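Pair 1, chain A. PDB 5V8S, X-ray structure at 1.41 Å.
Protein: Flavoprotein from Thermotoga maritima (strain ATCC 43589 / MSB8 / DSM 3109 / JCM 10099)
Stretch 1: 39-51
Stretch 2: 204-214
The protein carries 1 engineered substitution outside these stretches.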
# COMPACT_ATOMS: atom_id res chain seq x y z
N TYR A 39 8.53 -2.10 -9.64
CA TYR A 39 7.08 -1.92 -9.55
C TYR A 39 6.57 -1.59 -10.95
O TYR A 39 6.75 -0.47 -11.43
CB TYR A 39 6.76 -0.78 -8.60
CG TYR A 39 7.40 -0.95 -7.22
CD1 TYR A 39 7.00 -1.96 -6.37
CD2 TYR A 39 8.43 -0.11 -6.82
CE1 TYR A 39 7.60 -2.12 -5.12
CE2 TYR A 39 9.04 -0.26 -5.58
CZ TYR A 39 8.62 -1.26 -4.74
OH TYR A 39 9.22 -1.42 -3.52
N PHE A 40 5.92 -2.55 -11.59
CA PHE A 40 5.38 -2.29 -12.91
C PHE A 40 4.23 -1.30 -12.81
O PHE A 40 3.40 -1.38 -11.90
CB PHE A 40 4.94 -3.58 -13.58
CG PHE A 40 4.82 -3.46 -15.07
CD1 PHE A 40 5.96 -3.24 -15.81
CD2 PHE A 40 3.59 -3.54 -15.70
CE1 PHE A 40 5.88 -3.09 -17.19
CE2 PHE A 40 3.50 -3.38 -17.08
CZ PHE A 40 4.67 -3.18 -17.82
N GLU A 41 4.18 -0.36 -13.75
CA GLU A 41 3.24 0.75 -13.70
C GLU A 41 3.40 1.57 -12.41
O GLU A 41 2.47 2.26 -11.98
CB GLU A 41 1.78 0.27 -13.83
CG GLU A 41 1.42 -0.36 -15.17
CD GLU A 41 -0.02 -0.90 -15.25
OE1 GLU A 41 -0.65 -1.20 -14.21
OE2 GLU A 41 -0.55 -0.99 -16.38
N ALA A 42 4.58 1.50 -11.77
CA ALA A 42 4.84 2.12 -10.47
C ALA A 42 3.91 1.60 -9.38
O ALA A 42 3.65 2.29 -8.40
CB ALA A 42 4.82 3.65 -10.53
N VAL A 43 3.40 0.37 -9.52
CA VAL A 43 2.60 -0.21 -8.45
C VAL A 43 2.78 -1.71 -8.21
O VAL A 43 2.78 -2.14 -7.06
CB VAL A 43 1.11 0.19 -8.56
CG1 VAL A 43 0.58 -0.11 -9.88
CG2 VAL A 43 0.25 -0.50 -7.47
N TRP A 44 2.90 -2.52 -9.27
CA TRP A 44 2.85 -3.98 -9.11
C TRP A 44 4.23 -4.54 -8.83
O TRP A 44 5.15 -4.42 -9.63
CB TRP A 44 2.22 -4.65 -10.34
CG TRP A 44 0.96 -3.99 -10.75
CD1 TRP A 44 0.73 -3.38 -11.94
CD2 TRP A 44 -0.24 -3.85 -9.98
NE1 TRP A 44 -0.53 -2.85 -11.96
CE2 TRP A 44 -1.15 -3.11 -10.77
CE3 TRP A 44 -0.62 -4.24 -8.70
CZ2 TRP A 44 -2.42 -2.76 -10.31
CZ3 TRP A 44 -1.90 -3.89 -8.24
CH2 TRP A 44 -2.78 -3.15 -9.05
N GLU A 45 4.38 -5.16 -7.66
CA GLU A 45 5.66 -5.72 -7.24
C GLU A 45 6.08 -6.87 -8.15
O GLU A 45 5.41 -7.91 -8.20
CB GLU A 45 5.51 -6.24 -5.82
CG GLU A 45 4.98 -5.21 -4.81
CD GLU A 45 3.43 -5.25 -4.61
OE1 GLU A 45 2.67 -5.62 -5.54
OE2 GLU A 45 2.99 -4.89 -3.49
N ILE A 46 7.20 -6.70 -8.85
CA ILE A 46 7.72 -7.71 -9.77
C ILE A 46 9.21 -7.93 -9.52
O ILE A 46 10.05 -7.57 -10.34
CB ILE A 46 7.43 -7.38 -11.26
CG1 ILE A 46 7.90 -5.96 -11.65
CG2 ILE A 46 5.95 -7.53 -11.52
CD1 ILE A 46 8.00 -5.80 -13.21
N PRO A 47 9.58 -8.55 -8.39
CA PRO A 47 10.99 -8.92 -8.20
C PRO A 47 11.54 -9.81 -9.30
O PRO A 47 12.77 -9.87 -9.48
CB PRO A 47 10.99 -9.64 -6.84
CG PRO A 47 9.57 -10.04 -6.63
CD PRO A 47 8.72 -9.01 -7.30
N GLU A 48 10.68 -10.52 -10.03
CA GLU A 48 11.13 -11.40 -11.10
C GLU A 48 11.44 -10.66 -12.40
O GLU A 48 11.97 -11.28 -13.33
CB GLU A 48 10.06 -12.44 -11.41
CG GLU A 48 8.76 -11.89 -11.99
CD GLU A 48 7.69 -11.57 -10.95
OE1 GLU A 48 7.99 -10.91 -9.92
OE2 GLU A 48 6.52 -11.99 -11.16
N GLY A 49 11.10 -9.37 -12.50
CA GLY A 49 11.39 -8.60 -13.69
C GLY A 49 10.40 -8.83 -14.82
O GLY A 49 9.43 -9.58 -14.73
N ILE A 50 10.70 -8.16 -15.93
CA ILE A 50 9.89 -8.22 -17.14
C ILE A 50 10.81 -7.93 -18.31
O ILE A 50 11.77 -7.15 -18.19
CB ILE A 50 8.71 -7.23 -17.07
CG1 ILE A 50 7.71 -7.50 -18.20
CG2 ILE A 50 9.22 -5.78 -17.07
CD1 ILE A 50 6.49 -6.56 -18.21
N SER A 51 10.54 -8.57 -19.45
CA SER A 51 11.28 -8.28 -20.66
C SER A 51 10.48 -7.33 -21.55
O SER A 51 9.26 -7.25 -21.45
CB SER A 51 11.65 -9.55 -21.44
OG SER A 51 10.55 -10.07 -22.17
N PRO A 204 2.28 -19.05 -14.07
CA PRO A 204 1.78 -18.22 -12.96
C PRO A 204 2.20 -16.77 -13.07
O PRO A 204 1.46 -15.88 -12.63
CB PRO A 204 2.38 -18.91 -11.72
CG PRO A 204 2.61 -20.33 -12.16
CD PRO A 204 3.00 -20.25 -13.60
N HIS A 205 3.36 -16.49 -13.67
CA HIS A 205 3.75 -15.11 -13.92
C HIS A 205 2.96 -14.48 -15.06
O HIS A 205 2.84 -13.25 -15.11
CB HIS A 205 5.25 -15.02 -14.16
CG HIS A 205 6.08 -15.49 -13.01
ND1 HIS A 205 6.43 -14.67 -11.95
CD2 HIS A 205 6.59 -16.71 -12.72
CE1 HIS A 205 7.12 -15.37 -11.07
NE2 HIS A 205 7.23 -16.61 -11.51
N VAL A 206 2.43 -15.30 -15.98
CA VAL A 206 1.47 -14.80 -16.96
C VAL A 206 0.18 -14.41 -16.26
O VAL A 206 -0.37 -13.34 -16.50
CB VAL A 206 1.23 -15.85 -18.06
CG1 VAL A 206 0.13 -15.38 -19.01
CG2 VAL A 206 2.52 -16.10 -18.80
N THR A 207 -0.30 -15.26 -15.35
CA THR A 207 -1.52 -14.92 -14.62
C THR A 207 -1.34 -13.61 -13.86
O THR A 207 -2.24 -12.75 -13.87
CB THR A 207 -1.87 -16.03 -13.64
OG1 THR A 207 -2.07 -17.23 -14.40
CG2 THR A 207 -3.15 -15.69 -12.89
N LYS A 208 -0.20 -13.44 -13.20
CA LYS A 208 0.07 -12.21 -12.46
C LYS A 208 0.01 -10.99 -13.38
O LYS A 208 -0.55 -9.96 -13.01
CB LYS A 208 1.44 -12.33 -11.81
CG LYS A 208 1.80 -11.22 -10.83
CD LYS A 208 3.20 -11.51 -10.28
CE LYS A 208 3.75 -10.45 -9.38
NZ LYS A 208 5.11 -10.83 -8.87
N TYR A 209 0.61 -11.10 -14.57
CA TYR A 209 0.56 -10.03 -15.58
C TYR A 209 -0.87 -9.76 -16.03
O TYR A 209 -1.31 -8.60 -16.09
CB TYR A 209 1.44 -10.44 -16.77
CG TYR A 209 1.41 -9.43 -17.88
CD1 TYR A 209 2.26 -8.33 -17.86
CD2 TYR A 209 0.53 -9.56 -18.97
CE1 TYR A 209 2.24 -7.39 -18.88
CE2 TYR A 209 0.50 -8.63 -19.96
CZ TYR A 209 1.35 -7.54 -19.91
OH TYR A 209 1.32 -6.60 -20.91
N ILE A 210 -1.62 -10.81 -16.36
CA ILE A 210 -3.00 -10.62 -16.80
C ILE A 210 -3.79 -9.83 -15.78
O ILE A 210 -4.46 -8.84 -16.11
CB ILE A 210 -3.68 -11.97 -17.08
CG1 ILE A 210 -3.06 -12.66 -18.28
CG2 ILE A 210 -5.16 -11.75 -17.33
CD1 ILE A 210 -3.47 -14.13 -18.40
N VAL A 211 -3.77 -10.27 -14.53
CA VAL A 211 -4.64 -9.66 -13.53
C VAL A 211 -4.21 -8.21 -13.28
O VAL A 211 -5.04 -7.29 -13.28
CB VAL A 211 -4.69 -10.48 -12.23
CG1 VAL A 211 -5.61 -9.79 -11.21
CG2 VAL A 211 -5.19 -11.91 -12.49
N THR A 212 -2.91 -7.99 -13.06
CA THR A 212 -2.44 -6.66 -12.71
C THR A 212 -2.58 -5.66 -13.85
O THR A 212 -2.95 -4.51 -13.60
CB THR A 212 -1.00 -6.66 -12.18
OG1 THR A 212 -0.09 -7.20 -13.15
CG2 THR A 212 -0.90 -7.41 -10.85
N VAL A 213 -2.29 -6.07 -15.09
CA VAL A 213 -2.27 -5.13 -16.22
C VAL A 213 -3.61 -5.09 -16.95
O VAL A 213 -4.09 -4.01 -17.32
CB VAL A 213 -1.10 -5.48 -17.16
CG1 VAL A 213 -1.10 -4.59 -18.40
CG2 VAL A 213 0.21 -5.36 -16.42
N ILE A 214 -4.21 -6.26 -17.19
CA ILE A 214 -5.40 -6.37 -18.02
C ILE A 214 -6.67 -6.65 -17.22
O ILE A 214 -7.76 -6.63 -17.80
CB ILE A 214 -5.21 -7.44 -19.11
CG1 ILE A 214 -3.79 -7.36 -19.69
CG2 ILE A 214 -6.25 -7.30 -20.21
CD1 ILE A 214 -3.48 -8.43 -20.72
O HOH W 1 -3.37 -1.56 -16.26

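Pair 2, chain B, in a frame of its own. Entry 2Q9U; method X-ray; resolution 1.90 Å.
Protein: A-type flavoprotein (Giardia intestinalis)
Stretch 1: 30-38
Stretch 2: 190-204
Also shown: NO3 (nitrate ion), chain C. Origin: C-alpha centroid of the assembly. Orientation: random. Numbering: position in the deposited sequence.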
# COMPACT_ATOMS: atom_id res chain seq x y z
N PHE B 30 10.11 8.41 4.61
CA PHE B 30 10.91 9.58 4.93
C PHE B 30 12.21 9.49 4.16
O PHE B 30 13.10 8.70 4.50
CB PHE B 30 11.17 9.64 6.45
CG PHE B 30 12.08 10.78 6.87
CD1 PHE B 30 11.93 12.05 6.32
CD2 PHE B 30 13.10 10.55 7.77
CE1 PHE B 30 12.79 13.11 6.69
CE2 PHE B 30 13.95 11.59 8.17
CZ PHE B 30 13.80 12.87 7.63
N HIS B 31 12.29 10.30 3.10
CA HIS B 31 13.38 10.23 2.12
C HIS B 31 13.62 8.80 1.64
O HIS B 31 14.75 8.35 1.50
CB HIS B 31 14.66 10.96 2.63
CG HIS B 31 15.40 10.26 3.73
ND1 HIS B 31 15.99 9.02 3.57
CD2 HIS B 31 15.71 10.66 4.99
CE1 HIS B 31 16.61 8.67 4.69
NE2 HIS B 31 16.45 9.65 5.57
N GLY B 32 12.53 8.07 1.42
CA GLY B 32 12.60 6.66 1.03
C GLY B 32 12.82 5.66 2.15
O GLY B 32 12.82 4.45 1.90
N TYR B 33 13.01 6.12 3.39
CA TYR B 33 13.09 5.22 4.56
C TYR B 33 11.67 4.82 4.98
O TYR B 33 10.80 5.68 5.19
CB TYR B 33 13.83 5.91 5.72
CG TYR B 33 14.14 5.10 6.99
CD1 TYR B 33 13.12 4.63 7.83
CD2 TYR B 33 15.45 4.87 7.38
CE1 TYR B 33 13.40 3.91 9.00
CE2 TYR B 33 15.75 4.16 8.55
CZ TYR B 33 14.73 3.69 9.34
OH TYR B 33 15.04 3.02 10.48
N HIS B 34 11.42 3.53 5.11
CA HIS B 34 10.09 3.10 5.54
C HIS B 34 10.01 3.26 7.05
O HIS B 34 10.49 2.39 7.78
CB HIS B 34 9.82 1.66 5.13
CG HIS B 34 9.39 1.54 3.71
ND1 HIS B 34 10.19 1.90 2.65
CD2 HIS B 34 8.23 1.08 3.16
CE1 HIS B 34 9.55 1.68 1.51
NE2 HIS B 34 8.36 1.19 1.80
N THR B 35 9.45 4.38 7.50
CA THR B 35 9.42 4.68 8.93
C THR B 35 8.14 4.06 9.49
O THR B 35 7.18 4.77 9.73
CB THR B 35 9.47 6.22 9.24
OG1 THR B 35 8.46 6.90 8.50
CG2 THR B 35 10.82 6.80 8.86
N ASP B 36 8.14 2.74 9.69
CA ASP B 36 6.91 2.02 10.06
C ASP B 36 6.37 2.49 11.41
O ASP B 36 5.16 2.40 11.66
CB ASP B 36 7.15 0.51 10.15
CG ASP B 36 7.39 -0.12 8.79
OD1 ASP B 36 7.27 0.56 7.75
OD2 ASP B 36 7.70 -1.33 8.76
N GLU B 37 7.28 2.97 12.25
CA GLU B 37 6.91 3.50 13.57
C GLU B 37 6.98 5.02 13.74
O GLU B 37 7.05 5.49 14.86
CB GLU B 37 7.70 2.77 14.66
CG GLU B 37 7.48 1.26 14.55
CD GLU B 37 8.02 0.51 15.73
OE1 GLU B 37 7.72 0.87 16.88
OE2 GLU B 37 8.76 -0.46 15.46
N GLY B 38 6.89 5.76 12.63
CA GLY B 38 6.92 7.23 12.68
C GLY B 38 8.33 7.70 13.02
O GLY B 38 9.29 6.95 12.85
N SER B 190 15.21 -3.31 24.09
CA SER B 190 15.51 -4.13 22.92
C SER B 190 14.82 -3.61 21.65
O SER B 190 15.40 -3.67 20.58
CB SER B 190 15.24 -5.64 23.15
OG SER B 190 13.88 -5.90 23.40
N HIS B 191 13.59 -3.11 21.79
CA HIS B 191 12.88 -2.52 20.68
C HIS B 191 13.58 -1.23 20.18
O HIS B 191 13.74 -1.03 18.98
CB HIS B 191 11.42 -2.20 21.05
CG HIS B 191 10.63 -1.67 19.89
ND1 HIS B 191 10.56 -2.35 18.69
CD2 HIS B 191 9.91 -0.54 19.72
CE1 HIS B 191 9.83 -1.65 17.84
NE2 HIS B 191 9.43 -0.55 18.43
N VAL B 192 13.99 -0.37 21.11
CA VAL B 192 14.71 0.86 20.77
C VAL B 192 16.01 0.47 20.04
O VAL B 192 16.37 1.08 19.03
CB VAL B 192 15.03 1.71 22.00
CG1 VAL B 192 15.76 3.04 21.57
CG2 VAL B 192 13.75 2.04 22.79
N MET B 193 16.69 -0.57 20.53
CA MET B 193 17.94 -0.99 19.92
C MET B 193 17.72 -1.53 18.53
O MET B 193 18.54 -1.29 17.64
CB MET B 193 18.71 -1.99 20.80
CG MET B 193 19.36 -1.36 22.00
SD MET B 193 20.62 -0.10 21.55
CE MET B 193 21.67 -0.99 20.39
N HIS B 194 16.61 -2.26 18.34
CA HIS B 194 16.24 -2.70 16.99
C HIS B 194 16.14 -1.50 16.03
O HIS B 194 16.70 -1.53 14.94
CB HIS B 194 14.92 -3.49 17.04
CG HIS B 194 14.30 -3.71 15.70
ND1 HIS B 194 14.54 -4.83 14.95
CD2 HIS B 194 13.45 -2.93 14.98
CE1 HIS B 194 13.85 -4.75 13.82
NE2 HIS B 194 13.19 -3.61 13.81
N LEU B 195 15.44 -0.45 16.44
CA LEU B 195 15.26 0.72 15.56
C LEU B 195 16.56 1.53 15.44
O LEU B 195 16.83 2.14 14.39
CB LEU B 195 14.10 1.58 16.07
CG LEU B 195 12.72 0.90 15.96
CD1 LEU B 195 11.68 1.79 16.66
CD2 LEU B 195 12.32 0.63 14.48
N PHE B 196 17.36 1.51 16.52
CA PHE B 196 18.67 2.18 16.54
C PHE B 196 19.56 1.52 15.47
O PHE B 196 20.26 2.20 14.71
CB PHE B 196 19.27 2.05 17.95
CG PHE B 196 20.71 2.53 18.09
CD1 PHE B 196 21.78 1.69 17.76
CD2 PHE B 196 20.98 3.80 18.59
CE1 PHE B 196 23.10 2.13 17.94
CE2 PHE B 196 22.30 4.23 18.79
CZ PHE B 196 23.35 3.40 18.46
N LYS B 197 19.51 0.19 15.41
CA LYS B 197 20.22 -0.58 14.36
C LYS B 197 19.68 -0.33 12.96
O LYS B 197 20.44 -0.22 11.98
CB LYS B 197 20.19 -2.08 14.65
CG LYS B 197 21.09 -2.50 15.81
CD LYS B 197 20.91 -4.01 16.08
CE LYS B 197 21.61 -4.44 17.35
NZ LYS B 197 21.32 -5.89 17.70
N GLU B 198 18.35 -0.21 12.84
CA GLU B 198 17.79 0.07 11.52
C GLU B 198 18.27 1.44 11.04
O GLU B 198 18.58 1.64 9.85
CB GLU B 198 16.25 0.00 11.56
CG GLU B 198 15.61 -0.09 10.16
CD GLU B 198 14.10 -0.10 10.24
OE1 GLU B 198 13.53 0.90 10.71
OE2 GLU B 198 13.48 -1.11 9.83
N TYR B 199 18.31 2.41 11.96
CA TYR B 199 18.78 3.76 11.60
C TYR B 199 20.25 3.72 11.15
O TYR B 199 20.62 4.30 10.11
CB TYR B 199 18.60 4.71 12.79
CG TYR B 199 18.84 6.13 12.41
CD1 TYR B 199 20.14 6.66 12.38
CD2 TYR B 199 17.76 6.98 12.09
CE1 TYR B 199 20.37 8.01 12.03
CE2 TYR B 199 17.98 8.31 11.75
CZ TYR B 199 19.29 8.82 11.71
OH TYR B 199 19.47 10.15 11.37
N THR B 200 21.07 3.04 11.93
CA THR B 200 22.50 2.89 11.61
C THR B 200 22.70 2.29 10.22
O THR B 200 23.45 2.82 9.38
CB THR B 200 23.21 2.00 12.64
OG1 THR B 200 22.95 2.51 13.95
CG2 THR B 200 24.72 2.04 12.39
N ALA B 201 22.02 1.17 9.97
CA ALA B 201 22.11 0.45 8.70
C ALA B 201 21.72 1.34 7.51
O ALA B 201 22.40 1.32 6.48
CB ALA B 201 21.19 -0.84 8.76
N ASN B 202 20.64 2.12 7.67
CA ASN B 202 20.04 2.86 6.54
C ASN B 202 20.60 4.24 6.29
O ASN B 202 20.55 4.73 5.17
CB ASN B 202 18.53 3.01 6.73
CG ASN B 202 17.78 1.75 6.37
OD1 ASN B 202 17.41 1.55 5.21
ND2 ASN B 202 17.57 0.89 7.35
N ILE B 203 21.10 4.89 7.34
CA ILE B 203 21.54 6.28 7.23
C ILE B 203 23.07 6.36 7.31
O ILE B 203 23.71 7.12 6.57
CB ILE B 203 20.88 7.18 8.31
CG1 ILE B 203 19.33 7.00 8.30
CG2 ILE B 203 21.32 8.67 8.15
CD1 ILE B 203 18.68 7.27 6.96
N LEU B 204 23.64 5.53 8.17
CA LEU B 204 25.05 5.66 8.50
C LEU B 204 25.93 4.60 7.88
O LEU B 204 27.16 4.61 8.09
CB LEU B 204 25.23 5.69 10.03
CG LEU B 204 24.45 6.75 10.85
CD1 LEU B 204 24.63 6.51 12.37
CD2 LEU B 204 24.82 8.19 10.49
N NO3 C . 18.00 11.43 8.72
O1 NO3 C . 17.37 10.40 8.06
O2 NO3 C . 17.50 11.82 9.93
O3 NO3 C . 19.15 12.03 8.24
O HOH W 2 15.06 3.83 13.06
O HOH W 3 11.38 -0.31 8.14
O HOH W 4 10.74 1.01 11.13

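What sets the two contacts apart most sharply? It is the charge at one helix position. Lys208(A) in pair 1 and Glu198(B) in pair 2 have CA atoms 0.2 Å apart after superposition, and both CA-to-CB bonds point toward the opposing stretch, yet they make opposite demands. The extended lysine needs acceptors: Lys208(A) NZ donates to Glu45(A) O at 3.0 Å and forms a salt bridge with Glu48(A) OE2 at 2.9 Å. The glutamate needs donors. Glu198(B) OE1 lies 2.6 Å from Tyr33(B) OH in a weak hydrogen bond, and two waters donate to its carboxylate; the oxygen of one lies 2.8 Å from Glu198(B) OE2 and 2.9 Å from His34(B) O, joining the two. The carbonyl that matches Glu45(A) O thus reaches the helix through water.

What geometry do they share? In each, a strand-and-turn segment lies against a helix, and the backbones of 14 central residues superpose with an RMSD of 0.6 Å. Type I turns, Ile46(A) to Gly49(A) and Thr35(B) to Gly38(B), place a glutamate at the same position, and each helix includes a wider pi-type turn, at 210-214 and 200-204.

How does the matching glutamate meet each helix? The CA-to-CB bonds of Glu48(A) and Glu37(B) both point toward the helix and both residues accept a hydrogen bond from a histidine, but the histidines are not equivalent. His205(A) ND1 donates to Glu48(A) OE2 at 2.8 Å, so this carboxylate serves histidine and lysine together. Leu195(B) occupies the position of His205(A) and offers no such donor; instead His191(B), one turn earlier, donates from NE2 to Glu37(B) OE1 at 2.7 Å. Glu37(B) takes chi1 m where Glu48(A) takes p, and the side-chain centres lie 3.3 Å apart.

Which aromatic fills the other end? Trp44(A) matches Tyr33(B), but the rings diverge, with chi1 m against t and centres 5.2 Å apart. The tryptophan lays a face under Thr212(A), whose CB sits 3.5 Å from the centroid of the five-membered ring of Trp44(A), while Trp44(A) NE1 donates to Glu41(A) OE1 at 2.8 Å. In pair 2, Tyr33(B) CE2 instead packs against Asn202(B) CB at 3.5 Å and Tyr33(B) CD2 against Ile203(B) CD1 at 4.0 Å; a bridging water has its oxygen 2.7 Å from Tyr33(B) OH and 2.8 Å from Leu195(B) O. Beyond it, His31(B) CE1 approaches Ile203(B) CD1 at 3.4 Å, whereas the matching Ala42(A) stays out of reach and Phe40(A) CE2 meets Val213(A) CG2 at 3.9 Å.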